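Long-range contacts in serpin B3 (PDB 4ZK3), which belongs to the serpin family of protease inhibitors and, as the psoriasis-associated form Pso p27, builds a compact structure that assembles into large aggregates: residues A[106-111]-A[130-135]; A[113-118]-A[316-321]; A[214-219]-A[277-282]. All blocks are in the same frame, centred on the assembly; numbering follows the deposited sequence.

Overall arrangement
Contacts 1 and 2 lie on one side of the molecule's centre, their own centres about 14 Å apart; contact 3 lies on the opposite side, about 49 Å from contact 1 and 55 Å from contact 2 between centres. Strand 99-110, helix 117-127 and strand 130-134 tie contacts 1 and 2 together: their segments alternate in sequence, and F115 packs on G109 and L107. Contact 3 follows contact 1 and is nested inside the long loop that contact 2 closes. Contact 1 belongs to the edge of serpin sheet A, contact 3 to sheet C. In sheet A, strand 340-351 lies between 174-185 and 325-336, consistent with the inserted reactive loop of a relaxed serpin.

Contact 1 of 3, residues A[106-111]-A[130-135]; sequences KLFGEK and SVESVD
K106 and E132 form a short salt bridge. The lysine chain is fully extended, and its NZ reaches E132 OE1 at 2.7 Å, nearly in line with the C-O bond, while CE rests 3.4 Å from E132 CB; W150 adds a cation-pi contact with K106. Nearer the backbone, K106 CG passes 3.6 Å from S130 OG. At the C-terminal end of the two segments, K111 and D135 pair more loosely: a bend at chi3 turns K111 CE toward D135, and K111 NZ ends 3.7 Å from D135 OD2, a long salt bridge.

Five backbone hydrogen bonds join the strands. L107 N to S130 O is 2.8 Å and nearly straight (172°); E132 N to L107 O, G109 N to E132 O and V134 N to G109 O follow, and K111 N to V134 O is bent (133°) where the strand ends. The strand directions differ by 28°, so the pairing is parallel but twisted. Strand 99-110, helix 117-127 and strand 130-134 form a beta-alpha-beta unit at the edge of serpin sheet A; strand 174-185 pairs with 99-110 on its other side.

Apolar contacts divide between the two faces. With K106 and E132 lies the F108 ring, whose edge carbon CD2 meets V134 CG1 at 4.0 Å; I147 of helix 140-153 touches F108. On the face of L107 and V131, L107 CB faces V131 CG2 at 4.3 Å, and L120 and I123 of helix 117-127 pack on L107.

One water donates to E110 OE2 at 2.6 Å and weakly to D135 OD1, bridging two carboxylates that probably repel each other. T112 OG1 binds E110 OE2, A137 N binds E110 OE1 and N138 N binds D135 OD1, which probably eases that repulsion. Another water links K111 O to S133 OG.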
loop_
_atom_site.group_PDB
_atom_site.type_symbol
_atom_site.label_atom_id
_atom_site.label_comp_id
_atom_site.label_asym_id
_atom_site.label_seq_id
_atom_site.Cartn_x
_atom_site.Cartn_y
_atom_site.Cartn_z
ATOM N N LYS A 106 -2.521 -12.671 -8.924
ATOM C CA LYS A 106 -2.267 -14.014 -9.384
ATOM C C LYS A 106 -2.535 -15.088 -8.332
ATOM O O LYS A 106 -2.255 -14.911 -7.178
ATOM C CB LYS A 106 -0.802 -14.149 -9.885
ATOM C CG LYS A 106 -0.542 -15.447 -10.677
ATOM C CD LYS A 106 0.811 -15.414 -11.355
ATOM C CE LYS A 106 1.103 -16.674 -12.140
ATOM N NZ LYS A 106 2.325 -16.568 -13.021
ATOM N N LEU A 107 -3.073 -16.220 -8.787
ATOM C CA LEU A 107 -3.250 -17.411 -8.004
ATOM C C LEU A 107 -2.209 -18.475 -8.371
ATOM O O LEU A 107 -2.121 -18.926 -9.497
ATOM C CB LEU A 107 -4.680 -17.943 -8.157
ATOM C CG LEU A 107 -4.936 -19.337 -7.581
ATOM C CD1 LEU A 107 -4.650 -19.428 -6.105
ATOM C CD2 LEU A 107 -6.334 -19.831 -7.821
ATOM N N PHE A 108 -1.448 -18.903 -7.388
ATOM C CA PHE A 108 -0.535 -20.014 -7.539
ATOM C C PHE A 108 -1.181 -21.165 -6.728
ATOM O O PHE A 108 -1.322 -21.090 -5.509
ATOM C CB PHE A 108 0.854 -19.722 -6.989
ATOM C CG PHE A 108 1.639 -18.676 -7.753
ATOM C CD1 PHE A 108 1.533 -17.304 -7.410
ATOM C CD2 PHE A 108 2.495 -19.022 -8.765
ATOM C CE1 PHE A 108 2.245 -16.322 -8.102
ATOM C CE2 PHE A 108 3.236 -18.037 -9.439
ATOM C CZ PHE A 108 3.107 -16.705 -9.096
ATOM N N GLY A 109 -1.599 -22.222 -7.413
ATOM C CA GLY A 109 -2.164 -23.349 -6.706
ATOM C C GLY A 109 -1.395 -24.618 -6.887
ATOM O O GLY A 109 -0.750 -24.813 -7.901
ATOM N N GLU A 110 -1.527 -25.507 -5.913
ATOM C CA GLU A 110 -0.978 -26.836 -6.048
ATOM C C GLU A 110 -1.479 -27.501 -7.333
ATOM O O GLU A 110 -2.669 -27.453 -7.681
ATOM C CB GLU A 110 -1.234 -27.647 -4.793
ATOM C CG GLU A 110 -1.090 -29.152 -5.004
ATOM C CD GLU A 110 0.291 -29.612 -5.420
ATOM O OE1 GLU A 110 1.303 -28.967 -5.059
ATOM O OE2 GLU A 110 0.349 -30.623 -6.122
ATOM N N LYS A 111 -0.517 -28.069 -8.057
ATOM C CA LYS A 111 -0.681 -28.632 -9.384
ATOM C C LYS A 111 -1.795 -29.699 -9.449
ATOM O O LYS A 111 -2.608 -29.761 -10.392
ATOM C CB LYS A 111 0.663 -29.286 -9.754
ATOM C CG LYS A 111 1.041 -29.277 -11.220
ATOM C CD LYS A 111 2.457 -29.849 -11.405
ATOM C CE LYS A 111 2.701 -31.035 -10.468
ATOM N NZ LYS A 111 3.676 -32.039 -10.984
ATOM N N SER A 130 -4.674 -14.119 -12.917
ATOM C CA SER A 130 -4.233 -15.256 -13.721
ATOM C C SER A 130 -3.878 -16.366 -12.744
ATOM O O SER A 130 -3.749 -16.127 -11.549
ATOM C CB SER A 130 -3.020 -14.881 -14.606
ATOM O OG SER A 130 -1.967 -14.397 -13.778
ATOM N N VAL A 131 -3.788 -17.581 -13.259
ATOM C CA VAL A 131 -3.609 -18.774 -12.444
ATOM C C VAL A 131 -2.389 -19.548 -12.938
ATOM O O VAL A 131 -2.263 -19.848 -14.142
ATOM C CB VAL A 131 -4.821 -19.686 -12.553
ATOM C CG1 VAL A 131 -4.591 -20.946 -11.753
ATOM C CG2 VAL A 131 -6.091 -18.933 -12.080
ATOM N N GLU A 132 -1.518 -19.891 -12.021
ATOM C CA GLU A 132 -0.421 -20.770 -12.386
ATOM C C GLU A 132 -0.396 -21.912 -11.399
ATOM O O GLU A 132 -0.564 -21.697 -10.190
ATOM C CB GLU A 132 0.921 -20.021 -12.404
ATOM C CG GLU A 132 2.063 -20.972 -12.689
ATOM C CD GLU A 132 3.289 -20.321 -13.289
ATOM O OE1 GLU A 132 3.374 -19.068 -13.207
ATOM O OE2 GLU A 132 4.164 -21.078 -13.821
ATOM N N SER A 133 -0.219 -23.128 -11.924
ATOM C CA SER A 133 -0.044 -24.336 -11.106
ATOM C C SER A 133 1.399 -24.674 -10.832
ATOM O O SER A 133 2.218 -24.714 -11.753
ATOM C CB SER A 133 -0.735 -25.532 -11.798
ATOM O OG SER A 133 -2.131 -25.343 -11.927
ATOM N N VAL A 134 1.731 -24.888 -9.570
ATOM C CA VAL A 134 3.098 -25.191 -9.123
ATOM C C VAL A 134 3.094 -26.405 -8.220
ATOM O O VAL A 134 2.026 -26.867 -7.751
ATOM C CB VAL A 134 3.741 -23.956 -8.435
ATOM C CG1 VAL A 134 3.634 -22.776 -9.398
ATOM C CG2 VAL A 134 3.041 -23.612 -7.119
ATOM N N ASP A 135 4.283 -26.982 -8.039
ATOM C CA ASP A 135 4.468 -28.221 -7.300
ATOM C C ASP A 135 4.831 -27.959 -5.866
ATOM O O ASP A 135 6.003 -28.060 -5.475
ATOM C CB ASP A 135 5.567 -29.068 -7.987
ATOM C CG ASP A 135 5.576 -30.564 -7.539
ATOM O OD1 ASP A 135 5.045 -30.960 -6.470
ATOM O OD2 ASP A 135 6.167 -31.349 -8.302
HETATM O O HOH W 1 2.361 -31.913 -7.262
HETATM O O HOH W 2 -2.986 -27.785 -12.363
#

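Contact 2 of 3, residues A[113-118]-A[316-321]; sequences YLFLQE and GMTGSR
G316 meets L116 through its carbonyl oxygen, which lies 3.7 Å from L116 CD2. At M317 the backbone supplies the direct hydrogen bond of the contact: L116 N donates to M317 O over 2.8 Å, nearly straight at 173° at the hydrogen. The same oxygen sits at the edge of the F115 ring, 3.7 Å from F115 CD1. L116 occupies the N-cap position, so the bond ties the start of helix 117-127, helix E of the serpin fold, to the short, weakly bonded helix 315-318, nearly 200 residues on. M317 and F115 both touch L174 of strand 174-185.

T318 uses its methyl group and its carbonyl. CG2 lies anti to its own carbonyl carbon and comes 3.3 Å from Y113 OH, approaching the tyrosine ring obliquely, and L323 packs on both residues. L116 CD1 lies 3.2 Å from T318 O, which also accepts a hydrogen bond from a water that donates to L114 O as well. G319 then leaves the helical conformation with phi 100°; a CB here would press against T318 O and L116 CD1, while its backbone N lies 3.6 Å from L116 CD2.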
loop_
_atom_site.group_PDB
_atom_site.type_symbol
_atom_site.label_atom_id
_atom_site.label_comp_id
_atom_site.label_asym_id
_atom_site.label_seq_id
_atom_site.Cartn_x
_atom_site.Cartn_y
_atom_site.Cartn_z
ATOM N N TYR A 113 -4.318 -29.862 -7.374
ATOM C CA TYR A 113 -5.389 -29.460 -6.506
ATOM C C TYR A 113 -6.460 -28.783 -7.309
ATOM O O TYR A 113 -6.152 -27.980 -8.152
ATOM C CB TYR A 113 -4.836 -28.534 -5.467
ATOM C CG TYR A 113 -5.772 -28.269 -4.318
ATOM C CD1 TYR A 113 -5.932 -29.195 -3.312
ATOM C CD2 TYR A 113 -6.454 -27.069 -4.214
ATOM C CE1 TYR A 113 -6.797 -28.963 -2.251
ATOM C CE2 TYR A 113 -7.280 -26.824 -3.155
ATOM C CZ TYR A 113 -7.462 -27.783 -2.192
ATOM O OH TYR A 113 -8.300 -27.515 -1.159
ATOM N N LEU A 114 -7.724 -29.092 -7.060
ATOM C CA LEU A 114 -8.798 -28.556 -7.909
ATOM C C LEU A 114 -9.566 -27.455 -7.184
ATOM O O LEU A 114 -10.056 -27.682 -6.066
ATOM C CB LEU A 114 -9.778 -29.651 -8.353
ATOM C CG LEU A 114 -9.179 -30.758 -9.225
ATOM C CD1 LEU A 114 -10.000 -32.038 -9.158
ATOM C CD2 LEU A 114 -9.035 -30.275 -10.652
ATOM N N PHE A 115 -9.695 -26.291 -7.837
ATOM C CA PHE A 115 -10.536 -25.175 -7.331
ATOM C C PHE A 115 -11.865 -25.195 -8.036
ATOM O O PHE A 115 -11.970 -25.723 -9.117
ATOM C CB PHE A 115 -9.852 -23.792 -7.528
ATOM C CG PHE A 115 -8.605 -23.645 -6.733
ATOM C CD1 PHE A 115 -8.666 -23.349 -5.386
ATOM C CD2 PHE A 115 -7.374 -23.899 -7.310
ATOM C CE1 PHE A 115 -7.504 -23.269 -4.621
ATOM C CE2 PHE A 115 -6.207 -23.875 -6.553
ATOM C CZ PHE A 115 -6.268 -23.563 -5.192
ATOM N N LEU A 116 -12.879 -24.586 -7.436
ATOM C CA LEU A 116 -14.184 -24.478 -8.078
ATOM C C LEU A 116 -14.077 -23.608 -9.280
ATOM O O LEU A 116 -13.444 -22.535 -9.199
ATOM C CB LEU A 116 -15.157 -23.858 -7.083
ATOM C CG LEU A 116 -16.468 -24.541 -6.748
ATOM C CD1 LEU A 116 -16.279 -26.033 -6.524
ATOM C CD2 LEU A 116 -17.057 -23.843 -5.530
ATOM N N GLN A 117 -14.689 -24.016 -10.395
ATOM C CA GLN A 117 -14.631 -23.219 -11.607
ATOM C C GLN A 117 -15.243 -21.866 -11.362
ATOM O O GLN A 117 -14.721 -20.827 -11.761
ATOM C CB GLN A 117 -15.340 -23.906 -12.752
ATOM C CG GLN A 117 -15.067 -23.244 -14.099
ATOM C CD GLN A 117 -13.564 -23.302 -14.435
ATOM O OE1 GLN A 117 -12.931 -24.311 -14.228
ATOM N NE2 GLN A 117 -13.022 -22.226 -14.903
ATOM N N GLU A 118 -16.349 -21.886 -10.644
ATOM C CA GLU A 118 -16.965 -20.670 -10.135
ATOM C C GLU A 118 -15.932 -19.691 -9.513
ATOM O O GLU A 118 -15.952 -18.532 -9.812
ATOM C CB GLU A 118 -17.998 -21.046 -9.059
ATOM C CG GLU A 118 -19.148 -20.078 -8.912
ATOM C CD GLU A 118 -19.979 -20.364 -7.644
ATOM O OE1 GLU A 118 -19.790 -21.417 -6.965
ATOM O OE2 GLU A 118 -20.815 -19.502 -7.308
ATOM N N GLY A 316 -16.151 -21.617 -0.694
ATOM C CA GLY A 316 -16.353 -20.995 -2.023
ATOM C C GLY A 316 -15.151 -21.146 -2.985
ATOM O O GLY A 316 -15.249 -20.887 -4.208
ATOM N N MET A 317 -14.030 -21.570 -2.438
ATOM C CA MET A 317 -12.818 -21.806 -3.259
ATOM C C MET A 317 -12.832 -23.201 -3.862
ATOM O O MET A 317 -12.356 -23.385 -4.988
ATOM C CB MET A 317 -11.568 -21.650 -2.434
ATOM C CG MET A 317 -11.263 -20.206 -2.076
ATOM S SD MET A 317 -9.702 -20.036 -1.213
ATOM C CE MET A 317 -9.573 -18.295 -0.904
ATOM N N THR A 318 -13.343 -24.169 -3.087
ATOM C CA THR A 318 -13.194 -25.585 -3.382
ATOM C C THR A 318 -14.501 -26.338 -3.520
ATOM O O THR A 318 -14.531 -27.337 -4.200
ATOM C CB THR A 318 -12.322 -26.264 -2.300
ATOM O OG1 THR A 318 -12.762 -25.855 -0.999
ATOM C CG2 THR A 318 -10.832 -25.830 -2.439
ATOM N N GLY A 319 -15.586 -25.857 -2.926
ATOM C CA GLY A 319 -16.831 -26.624 -2.836
ATOM C C GLY A 319 -17.041 -27.297 -1.478
ATOM O O GLY A 319 -18.070 -27.929 -1.236
ATOM N N SER A 320 -16.084 -27.207 -0.577
ATOM C CA SER A 320 -16.317 -27.740 0.770
ATOM C C SER A 320 -15.350 -27.074 1.707
ATOM O O SER A 320 -14.325 -26.539 1.265
ATOM C CB SER A 320 -16.079 -29.237 0.804
ATOM O OG SER A 320 -14.697 -29.487 0.698
ATOM N N ARG A 321 -15.644 -27.121 2.997
ATOM C CA ARG A 321 -14.755 -26.529 3.977
ATOM C C ARG A 321 -13.485 -27.293 4.087
ATOM O O ARG A 321 -13.400 -28.418 3.623
ATOM C CB ARG A 321 -15.404 -26.464 5.337
ATOM C CG ARG A 321 -16.507 -25.441 5.406
ATOM C CD ARG A 321 -17.126 -25.453 6.791
ATOM N NE ARG A 321 -16.178 -24.907 7.756
ATOM C CZ ARG A 321 -16.008 -25.343 8.994
ATOM N NH1 ARG A 321 -16.711 -26.379 9.455
ATOM N NH2 ARG A 321 -15.110 -24.756 9.774
HETATM O O HOH W 3 -13.085 -28.210 -6.475
#

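Contact 3 of 3, residues A[214-219]-A[277-282]; sequences RQYTSF and ETRVDL
F219 and L282 meet through the aromatic CE2 and the leucine CD2, 3.5 Å apart, with the two side chains at about a right angle. The chi1 of F219 (-74°) sets CG beside its backbone N, and the ring edge also meets V280, CD2 to CB at 4.3 Å. On the sheet face of Y216 and R279, Y216 OH stands 3.7 Å from R279 NH1, near the plane of the guanidinium, and the two flat groups are 26° apart. Beside them S218 CB lies 4.1 Å from R279 CG.

The backbone places these groups. Q215 with L282, T217 with V280 and F219 with T278 are hydrogen-bonded antiparallel pairs, with Y216-D281 and S218-R279 as the non-hydrogen-bonded pairs between them. V280 N to T217 O is 3.0 Å but the return bond, T217 N to V280 O, is weak, as is T278 N to F219 O. The strand directions lie 155° apart.

Farther out, K188 NZ binds T217 OG1. Segments 214-219 and 277-282 are neighbouring parts of serpin sheet C: strand 361-364 pairs in parallel with 277-282 on its other edge, through D281 backbone bonds with E361 and F363, while L232 of strand 229-235 packs against both F219 and L282.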
loop_
_atom_site.group_PDB
_atom_site.type_symbol
_atom_site.label_atom_id
_atom_site.label_comp_id
_atom_site.label_asym_id
_atom_site.label_seq_id
_atom_site.Cartn_x
_atom_site.Cartn_y
_atom_site.Cartn_z
ATOM N N ARG A 214 15.810 20.755 -3.222
ATOM C CA ARG A 214 15.280 22.099 -2.967
ATOM C C ARG A 214 14.787 22.677 -4.270
ATOM O O ARG A 214 15.419 22.490 -5.294
ATOM C CB ARG A 214 16.345 23.004 -2.382
ATOM C CG ARG A 214 16.969 22.428 -1.102
ATOM C CD ARG A 214 17.929 23.330 -0.304
ATOM N NE ARG A 214 19.212 23.506 -0.945
ATOM C CZ ARG A 214 19.473 24.435 -1.861
ATOM N NH1 ARG A 214 18.513 25.249 -2.282
ATOM N NH2 ARG A 214 20.693 24.546 -2.384
ATOM N N GLN A 215 13.610 23.306 -4.222
ATOM C CA GLN A 215 13.066 24.033 -5.336
ATOM C C GLN A 215 12.022 25.022 -4.810
ATOM O O GLN A 215 11.488 24.834 -3.725
ATOM C CB GLN A 215 12.444 23.101 -6.393
ATOM C CG GLN A 215 11.105 22.465 -6.001
ATOM C CD GLN A 215 10.479 21.667 -7.137
ATOM O OE1 GLN A 215 10.456 20.436 -7.113
ATOM N NE2 GLN A 215 10.007 22.358 -8.154
ATOM N N TYR A 216 11.801 26.072 -5.601
ATOM C CA TYR A 216 10.904 27.196 -5.306
ATOM C C TYR A 216 9.945 27.169 -6.459
ATOM O O TYR A 216 10.362 27.276 -7.604
ATOM C CB TYR A 216 11.650 28.553 -5.292
ATOM C CG TYR A 216 10.824 29.750 -4.788
ATOM C CD1 TYR A 216 10.741 30.028 -3.424
ATOM C CD2 TYR A 216 10.143 30.612 -5.678
ATOM C CE1 TYR A 216 9.999 31.101 -2.951
ATOM C CE2 TYR A 216 9.393 31.694 -5.211
ATOM C CZ TYR A 216 9.323 31.930 -3.845
ATOM O OH TYR A 216 8.586 32.978 -3.322
ATOM N N THR A 217 8.671 26.970 -6.164
ATOM C CA THR A 217 7.634 26.844 -7.205
ATOM C C THR A 217 6.250 26.900 -6.551
ATOM O O THR A 217 6.143 26.892 -5.326
ATOM C CB THR A 217 7.838 25.559 -8.049
ATOM O OG1 THR A 217 6.623 25.191 -8.707
ATOM C CG2 THR A 217 8.273 24.439 -7.176
ATOM N N SER A 218 5.206 27.049 -7.346
ATOM C CA SER A 218 3.877 27.083 -6.751
ATOM C C SER A 218 3.188 25.707 -6.763
ATOM O O SER A 218 3.269 24.956 -7.723
ATOM C CB SER A 218 3.007 28.152 -7.400
ATOM O OG SER A 218 2.362 27.627 -8.506
ATOM N N PHE A 219 2.526 25.393 -5.661
ATOM C CA PHE A 219 1.949 24.078 -5.430
ATOM C C PHE A 219 0.644 24.340 -4.725
ATOM O O PHE A 219 0.548 25.360 -4.056
ATOM C CB PHE A 219 2.810 23.317 -4.423
ATOM C CG PHE A 219 4.112 22.797 -4.948
ATOM C CD1 PHE A 219 4.155 21.834 -5.948
ATOM C CD2 PHE A 219 5.313 23.205 -4.360
ATOM C CE1 PHE A 219 5.374 21.335 -6.373
ATOM C CE2 PHE A 219 6.519 22.702 -4.775
ATOM C CZ PHE A 219 6.556 21.765 -5.777
ATOM N N GLU A 277 -3.204 27.351 -4.526
ATOM C CA GLU A 277 -1.926 27.547 -5.203
ATOM C C GLU A 277 -1.185 28.618 -4.436
ATOM O O GLU A 277 -1.799 29.570 -4.025
ATOM C CB GLU A 277 -2.137 27.942 -6.660
ATOM C CG GLU A 277 -2.467 26.751 -7.546
ATOM C CD GLU A 277 -1.291 25.776 -7.682
ATOM O OE1 GLU A 277 -1.531 24.650 -8.168
ATOM O OE2 GLU A 277 -0.136 26.116 -7.297
ATOM N N THR A 278 0.096 28.384 -4.156
ATOM C CA THR A 278 0.910 29.140 -3.189
ATOM C C THR A 278 2.376 28.850 -3.543
ATOM O O THR A 278 2.720 27.678 -3.889
ATOM C CB THR A 278 0.695 28.610 -1.737
ATOM O OG1 THR A 278 -0.699 28.463 -1.436
ATOM C CG2 THR A 278 1.380 29.502 -0.691
ATOM N N ARG A 279 3.245 29.860 -3.476
ATOM C CA ARG A 279 4.694 29.665 -3.734
ATOM C C ARG A 279 5.446 29.181 -2.491
ATOM O O ARG A 279 5.326 29.787 -1.435
ATOM C CB ARG A 279 5.305 30.956 -4.244
ATOM C CG ARG A 279 4.600 31.477 -5.495
ATOM C CD ARG A 279 5.250 32.720 -6.087
ATOM N NE ARG A 279 4.372 33.885 -5.937
ATOM C CZ ARG A 279 4.395 34.735 -4.910
ATOM N NH1 ARG A 279 5.263 34.584 -3.909
ATOM N NH2 ARG A 279 3.543 35.756 -4.884
ATOM N N VAL A 280 6.208 28.082 -2.619
ATOM C CA VAL A 280 6.864 27.391 -1.463
ATOM C C VAL A 280 8.416 27.098 -1.684
ATOM O O VAL A 280 8.676 26.601 -2.836
ATOM C CB VAL A 280 6.046 26.068 -1.294
ATOM C CG1 VAL A 280 6.585 25.188 -0.166
ATOM C CG2 VAL A 280 4.537 26.365 -1.087
ATOM N N ASP A 281 9.394 27.443 -0.737
ATOM C CA ASP A 281 10.864 26.860 -0.675
ATOM C C ASP A 281 10.395 25.464 -0.201
ATOM O O ASP A 281 10.122 25.247 0.995
ATOM C CB ASP A 281 12.207 27.489 0.259
ATOM C CG ASP A 281 13.804 27.159 -0.384
ATOM O OD1 ASP A 281 13.967 27.330 -1.582
ATOM O OD2 ASP A 281 14.973 26.740 0.073
ATOM N N LEU A 282 10.237 24.538 -1.156
ATOM C CA LEU A 282 10.074 23.123 -0.796
ATOM C C LEU A 282 11.457 22.515 -0.644
ATOM O O LEU A 282 12.216 22.533 -1.568
ATOM C CB LEU A 282 9.304 22.366 -1.882
ATOM C CG LEU A 282 9.266 20.826 -1.811
ATOM C CD1 LEU A 282 8.722 20.355 -0.456
ATOM C CD2 LEU A 282 8.460 20.368 -3.003
#